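Local coordinates for chromosome replication initiation protein (PDB 2VN2) that probably takes part in primosome assembly at the start of bacterial DNA replication, the piece here being its N-terminal domain, at residues 28-41 and 68-81. Numbering follows the deposited sequence.
Sequences LGLGEGELVLLLHM and CMEMVRRLLQKGMI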
loop_
_atom_site.group_PDB
_atom_site.type_symbol
_atom_site.label_atom_id
_atom_site.label_comp_id
_atom_site.label_asym_id
_atom_site.label_seq_id
_atom_site.Cartn_x
_atom_site.Cartn_y
_atom_site.Cartn_z
ATOM N N LEU A 28 -13.931 6.225 -16.045
ATOM C CA LEU A 28 -14.945 5.171 -15.808
ATOM C C LEU A 28 -16.263 5.796 -15.416
ATOM O O LEU A 28 -17.182 5.086 -15.170
ATOM C CB LEU A 28 -14.541 4.196 -14.698
ATOM C CG LEU A 28 -13.376 3.179 -14.869
ATOM C CD1 LEU A 28 -12.974 2.444 -13.573
ATOM C CD2 LEU A 28 -13.701 2.157 -15.912
ATOM N N GLY A 29 -16.387 7.115 -15.314
ATOM C CA GLY A 29 -17.646 7.684 -14.851
ATOM C C GLY A 29 -17.775 7.779 -13.355
ATOM O O GLY A 29 -18.877 8.010 -12.841
ATOM N N LEU A 30 -16.665 7.642 -12.623
ATOM C CA LEU A 30 -16.671 7.942 -11.150
ATOM C C LEU A 30 -16.316 9.406 -10.805
ATOM O O LEU A 30 -15.595 10.095 -11.551
ATOM C CB LEU A 30 -15.795 6.958 -10.374
ATOM C CG LEU A 30 -16.125 5.516 -10.650
ATOM C CD1 LEU A 30 -15.215 4.516 -10.024
ATOM C CD2 LEU A 30 -17.556 5.299 -10.115
ATOM N N GLY A 31 -16.830 9.861 -9.674
ATOM C CA GLY A 31 -16.461 11.130 -9.082
ATOM C C GLY A 31 -15.423 10.863 -7.976
ATOM O O GLY A 31 -15.207 9.687 -7.542
ATOM N N GLU A 32 -14.807 11.942 -7.499
ATOM C CA GLU A 32 -13.930 11.857 -6.336
ATOM C C GLU A 32 -14.672 11.292 -5.148
ATOM O O GLU A 32 -14.079 10.524 -4.333
ATOM C CB GLU A 32 -13.346 13.272 -6.002
ATOM C CG GLU A 32 -12.241 13.724 -6.940
ATOM C CD GLU A 32 -12.734 14.043 -8.382
ATOM O OE1 GLU A 32 -13.860 14.537 -8.480
ATOM O OE2 GLU A 32 -11.992 13.903 -9.399
ATOM N N GLY A 33 -15.939 11.729 -4.932
ATOM C CA GLY A 33 -16.650 11.169 -3.764
ATOM C C GLY A 33 -16.880 9.659 -3.765
ATOM O O GLY A 33 -16.835 9.002 -2.701
ATOM N N GLU A 34 -17.159 9.084 -4.939
ATOM C CA GLU A 34 -17.294 7.652 -5.162
ATOM C C GLU A 34 -15.979 7.014 -4.960
ATOM O O GLU A 34 -15.936 5.927 -4.397
ATOM C CB GLU A 34 -17.818 7.347 -6.617
ATOM C CG GLU A 34 -19.295 7.836 -6.801
ATOM C CD GLU A 34 -19.732 7.839 -8.255
ATOM O OE1 GLU A 34 -19.094 8.524 -9.103
ATOM O OE2 GLU A 34 -20.769 7.178 -8.542
ATOM N N LEU A 35 -14.895 7.594 -5.505
ATOM C CA LEU A 35 -13.576 6.991 -5.276
ATOM C C LEU A 35 -13.316 6.841 -3.738
ATOM O O LEU A 35 -13.139 5.706 -3.226
ATOM C CB LEU A 35 -12.455 7.738 -6.038
ATOM C CG LEU A 35 -11.153 6.977 -5.830
ATOM C CD1 LEU A 35 -11.067 5.729 -6.741
ATOM C CD2 LEU A 35 -10.045 7.892 -6.238
ATOM N N VAL A 36 -13.374 7.960 -2.986
ATOM C CA VAL A 36 -13.159 7.903 -1.572
ATOM C C VAL A 36 -14.164 6.909 -0.933
ATOM O O VAL A 36 -13.830 6.214 0.010
ATOM C CB VAL A 36 -13.214 9.306 -0.949
ATOM C CG1 VAL A 36 -12.926 9.218 0.687
ATOM C CG2 VAL A 36 -12.215 10.231 -1.623
ATOM N N LEU A 37 -15.420 6.837 -1.434
ATOM C CA LEU A 37 -16.380 5.886 -0.817
ATOM C C LEU A 37 -15.832 4.444 -0.968
ATOM O O LEU A 37 -15.860 3.655 -0.022
ATOM C CB LEU A 37 -17.841 6.027 -1.374
ATOM C CG LEU A 37 -18.898 5.011 -0.811
ATOM C CD1 LEU A 37 -20.249 5.450 -1.144
ATOM C CD2 LEU A 37 -18.742 3.634 -1.528
ATOM N N LEU A 38 -15.329 4.120 -2.140
ATOM C CA LEU A 38 -14.722 2.804 -2.455
ATOM C C LEU A 38 -13.538 2.518 -1.507
ATOM O O LEU A 38 -13.341 1.370 -1.004
ATOM C CB LEU A 38 -14.231 2.856 -3.948
ATOM C CG LEU A 38 -15.359 2.769 -4.978
ATOM C CD1 LEU A 38 -14.805 2.816 -6.418
ATOM C CD2 LEU A 38 -16.373 1.559 -4.742
ATOM N N LEU A 39 -12.728 3.565 -1.256
ATOM C CA LEU A 39 -11.554 3.474 -0.253
ATOM C C LEU A 39 -12.136 3.225 1.045
ATOM O O LEU A 39 -11.654 2.314 1.723
ATOM C CB LEU A 39 -10.737 4.792 -0.144
ATOM C CG LEU A 39 -9.658 5.009 -1.249
ATOM C CD1 LEU A 39 -9.843 4.270 -2.617
ATOM C CD2 LEU A 39 -9.195 6.514 -1.486
ATOM N N HIS A 40 -13.175 4.010 1.479
ATOM C CA HIS A 40 -13.724 3.599 2.852
ATOM C C HIS A 40 -14.222 2.118 2.842
ATOM O O HIS A 40 -13.982 1.415 3.824
ATOM C CB HIS A 40 -14.797 4.468 3.461
ATOM C CG HIS A 40 -14.383 5.873 3.757
ATOM N ND1 HIS A 40 -13.617 6.226 4.842
ATOM C CD2 HIS A 40 -14.641 7.022 3.093
ATOM C CE1 HIS A 40 -13.416 7.531 4.834
ATOM N NE2 HIS A 40 -14.027 8.032 3.779
ATOM N N MET A 41 -14.933 1.662 1.795
ATOM C CA MET A 41 -15.362 0.260 1.765
ATOM C C MET A 41 -14.203 -0.637 1.796
ATOM O O MET A 41 -14.267 -1.533 2.538
ATOM C CB MET A 41 -16.216 -0.203 0.592
ATOM C CG MET A 41 -17.660 0.512 0.454
ATOM S SD MET A 41 -18.427 0.251 -1.238
ATOM C CE MET A 41 -17.893 -1.391 -1.387
ATOM N N CYS A 68 -24.836 8.889 1.047
ATOM C CA CYS A 68 -24.016 7.646 0.983
ATOM C C CYS A 68 -24.879 6.418 0.500
ATOM O O CYS A 68 -24.523 5.712 -0.445
ATOM C CB CYS A 68 -23.255 7.476 2.367
ATOM S SG CYS A 68 -22.161 6.040 2.347
ATOM N N MET A 69 -26.075 6.206 1.009
ATOM C CA MET A 69 -26.921 5.107 0.422
ATOM C C MET A 69 -27.247 5.337 -1.024
ATOM O O MET A 69 -27.320 4.405 -1.837
ATOM C CB MET A 69 -28.281 4.899 1.170
ATOM C CG MET A 69 -29.150 3.799 0.384
ATOM S SD MET A 69 -28.321 2.165 0.510
ATOM C CE MET A 69 -28.039 1.545 -1.150
ATOM N N GLU A 70 -27.496 6.594 -1.376
ATOM C CA GLU A 70 -27.694 6.976 -2.803
ATOM C C GLU A 70 -26.475 6.628 -3.647
ATOM O O GLU A 70 -26.577 6.110 -4.755
ATOM C CB GLU A 70 -27.888 8.502 -2.751
ATOM C CG GLU A 70 -28.476 9.316 -3.904
ATOM C CD GLU A 70 -29.999 9.337 -3.870
ATOM O OE1 GLU A 70 -30.517 8.340 -4.471
ATOM O OE2 GLU A 70 -30.629 10.300 -3.261
ATOM N N MET A 71 -25.278 6.961 -3.131
ATOM C CA MET A 71 -24.034 6.708 -3.854
ATOM C C MET A 71 -23.814 5.193 -3.987
ATOM O O MET A 71 -23.421 4.799 -5.000
ATOM C CB MET A 71 -22.857 7.346 -3.077
ATOM C CG MET A 71 -23.005 8.831 -2.797
ATOM S SD MET A 71 -21.695 9.672 -1.842
ATOM C CE MET A 71 -20.296 9.213 -2.874
ATOM N N VAL A 72 -24.051 4.384 -2.961
ATOM C CA VAL A 72 -23.897 2.882 -3.057
ATOM C C VAL A 72 -24.883 2.349 -4.070
ATOM O O VAL A 72 -24.494 1.641 -5.040
ATOM C CB VAL A 72 -24.122 2.194 -1.734
ATOM C CG1 VAL A 72 -24.039 0.695 -1.897
ATOM C CG2 VAL A 72 -23.098 2.836 -0.538
ATOM N N ARG A 73 -26.147 2.776 -3.950
ATOM C CA ARG A 73 -27.139 2.530 -5.018
ATOM C C ARG A 73 -26.652 2.884 -6.456
ATOM O O ARG A 73 -26.750 2.047 -7.352
ATOM C CB ARG A 73 -28.466 3.244 -4.651
ATOM C CG ARG A 73 -29.687 2.790 -5.433
ATOM C CD ARG A 73 -31.114 3.173 -4.769
ATOM N NE ARG A 73 -31.268 2.939 -3.293
ATOM C CZ ARG A 73 -31.915 3.786 -2.470
ATOM N NH1 ARG A 73 -32.044 3.553 -1.147
ATOM N NH2 ARG A 73 -32.439 4.902 -2.986
ATOM N N ARG A 74 -26.142 4.102 -6.670
ATOM C CA ARG A 74 -25.633 4.529 -8.013
ATOM C C ARG A 74 -24.399 3.702 -8.466
ATOM O O ARG A 74 -24.259 3.413 -9.665
ATOM C CB ARG A 74 -25.391 6.091 -8.085
ATOM C CG ARG A 74 -24.702 6.640 -9.415
ATOM C CD ARG A 74 -25.503 7.863 -10.221
ATOM N NE ARG A 74 -24.848 8.487 -11.454
ATOM C CZ ARG A 74 -24.169 9.660 -11.532
ATOM N NH1 ARG A 74 -23.989 10.421 -10.458
ATOM N NH2 ARG A 74 -23.619 10.045 -12.691
ATOM N N LEU A 75 -23.518 3.311 -7.528
ATOM C CA LEU A 75 -22.391 2.404 -7.882
ATOM C C LEU A 75 -22.895 0.971 -8.305
ATOM O O LEU A 75 -22.263 0.363 -9.197
ATOM C CB LEU A 75 -21.386 2.224 -6.703
ATOM C CG LEU A 75 -20.524 3.475 -6.398
ATOM C CD1 LEU A 75 -19.815 3.250 -5.069
ATOM C CD2 LEU A 75 -19.509 3.717 -7.517
ATOM N N LEU A 76 -23.916 0.436 -7.595
ATOM C CA LEU A 76 -24.592 -0.865 -7.940
ATOM C C LEU A 76 -25.144 -0.761 -9.335
ATOM O O LEU A 76 -24.891 -1.635 -10.213
ATOM C CB LEU A 76 -25.755 -1.268 -6.955
ATOM C CG LEU A 76 -25.281 -1.754 -5.578
ATOM C CD1 LEU A 76 -26.300 -1.720 -4.475
ATOM C CD2 LEU A 76 -24.536 -3.082 -5.592
ATOM N N GLN A 77 -25.843 0.333 -9.577
ATOM C CA GLN A 77 -26.314 0.550 -10.962
ATOM C C GLN A 77 -25.330 0.828 -12.030
ATOM O O GLN A 77 -25.455 0.272 -13.102
ATOM C CB GLN A 77 -27.580 1.420 -11.072
ATOM C CG GLN A 77 -27.469 2.847 -11.276
ATOM C CD GLN A 77 -28.650 3.537 -10.516
ATOM O OE1 GLN A 77 -29.546 2.844 -9.945
ATOM N NE2 GLN A 77 -28.606 4.887 -10.433
ATOM N N LYS A 78 -24.299 1.638 -11.785
ATOM C CA LYS A 78 -23.237 1.722 -12.834
ATOM C C LYS A 78 -22.488 0.391 -12.996
ATOM O O LYS A 78 -21.709 0.285 -13.866
ATOM C CB LYS A 78 -22.256 2.868 -12.577
ATOM C CG LYS A 78 -22.861 4.274 -12.553
ATOM C CD LYS A 78 -22.075 5.194 -11.565
ATOM C CE LYS A 78 -21.775 6.548 -12.151
ATOM N NZ LYS A 78 -21.194 7.468 -11.158
ATOM N N GLY A 79 -22.684 -0.608 -12.148
ATOM C CA GLY A 79 -21.951 -1.897 -12.267
ATOM C C GLY A 79 -20.483 -1.763 -11.900
ATOM O O GLY A 79 -19.605 -2.544 -12.353
ATOM N N MET A 80 -20.212 -0.837 -10.998
ATOM C CA MET A 80 -18.881 -0.756 -10.290
ATOM C C MET A 80 -18.711 -1.631 -9.095
ATOM O O MET A 80 -17.622 -2.026 -8.775
ATOM C CB MET A 80 -18.526 0.693 -9.945
ATOM C CG MET A 80 -18.437 1.602 -11.229
ATOM S SD MET A 80 -17.105 1.241 -12.322
ATOM C CE MET A 80 -18.022 1.937 -13.660
ATOM N N ILE A 81 -19.760 -1.947 -8.378
ATOM C CA ILE A 81 -19.651 -2.864 -7.217
ATOM C C ILE A 81 -20.922 -3.819 -7.369
ATOM O O ILE A 81 -21.844 -3.427 -8.084
ATOM C CB ILE A 81 -19.710 -2.168 -5.837
ATOM C CG1 ILE A 81 -21.051 -1.445 -5.602
ATOM C CG2 ILE A 81 -18.444 -1.285 -5.514
ATOM C CD1 ILE A 81 -21.314 -1.022 -4.159
#
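Leu37 enters helix 68-77 as a knob into a hole formed by Cys68, Met71, Val72 and Leu75. With CG anti to the backbone N (chi1 177°), its two methyls divide the work: CD1 lies 3.8 Å from Met71 CB and also meets Val72 CG2 and Cys68 SG, while CD2 turns to CD1 of Leu75, 3.7 Å away. Met71 runs past Leu37 in the opposite direction and bends at its last torsion, laying CE against the carbonyl of Gly33. Leu75 splits its two methyls: CD1 reaches Leu38 as well, and CD2 packs 3.6 Å from Leu30 CD2. The buried carboxylate of Glu34 follows, with Leu75 CD2 packed along its chain. Its OE2 receives Lys78 NZ on the syn lone pair at 2.7 Å, a salt bridge, and its OE1 takes Gly31 N, also 2.7 Å away, on the anti lone pair, so both oxygens are held and the group's rotation is fixed. Lys78 NZ also bonds to Gly29 O at 2.9 Å, tilted 21° from the carbonyl plane, and sits over one face of the Arg74 guanidinium; Glu34 probably offsets this paired positive charge. A leucine in place of Glu34 would probably leave the Lys78 ammonium without its carboxylate and the Gly31 N-H without its acceptor at the helix start. Leu102 of helix 100-116 covers Leu38 and Met80. The axes of helices 32-41 and 68-77 cross nearly perpendicularly (-94°), 10.8 Å apart at closest approach, consistent with the helical core of a winged-helix domain, in which the antiparallel strands 82-83 and 97-98 would form the wing.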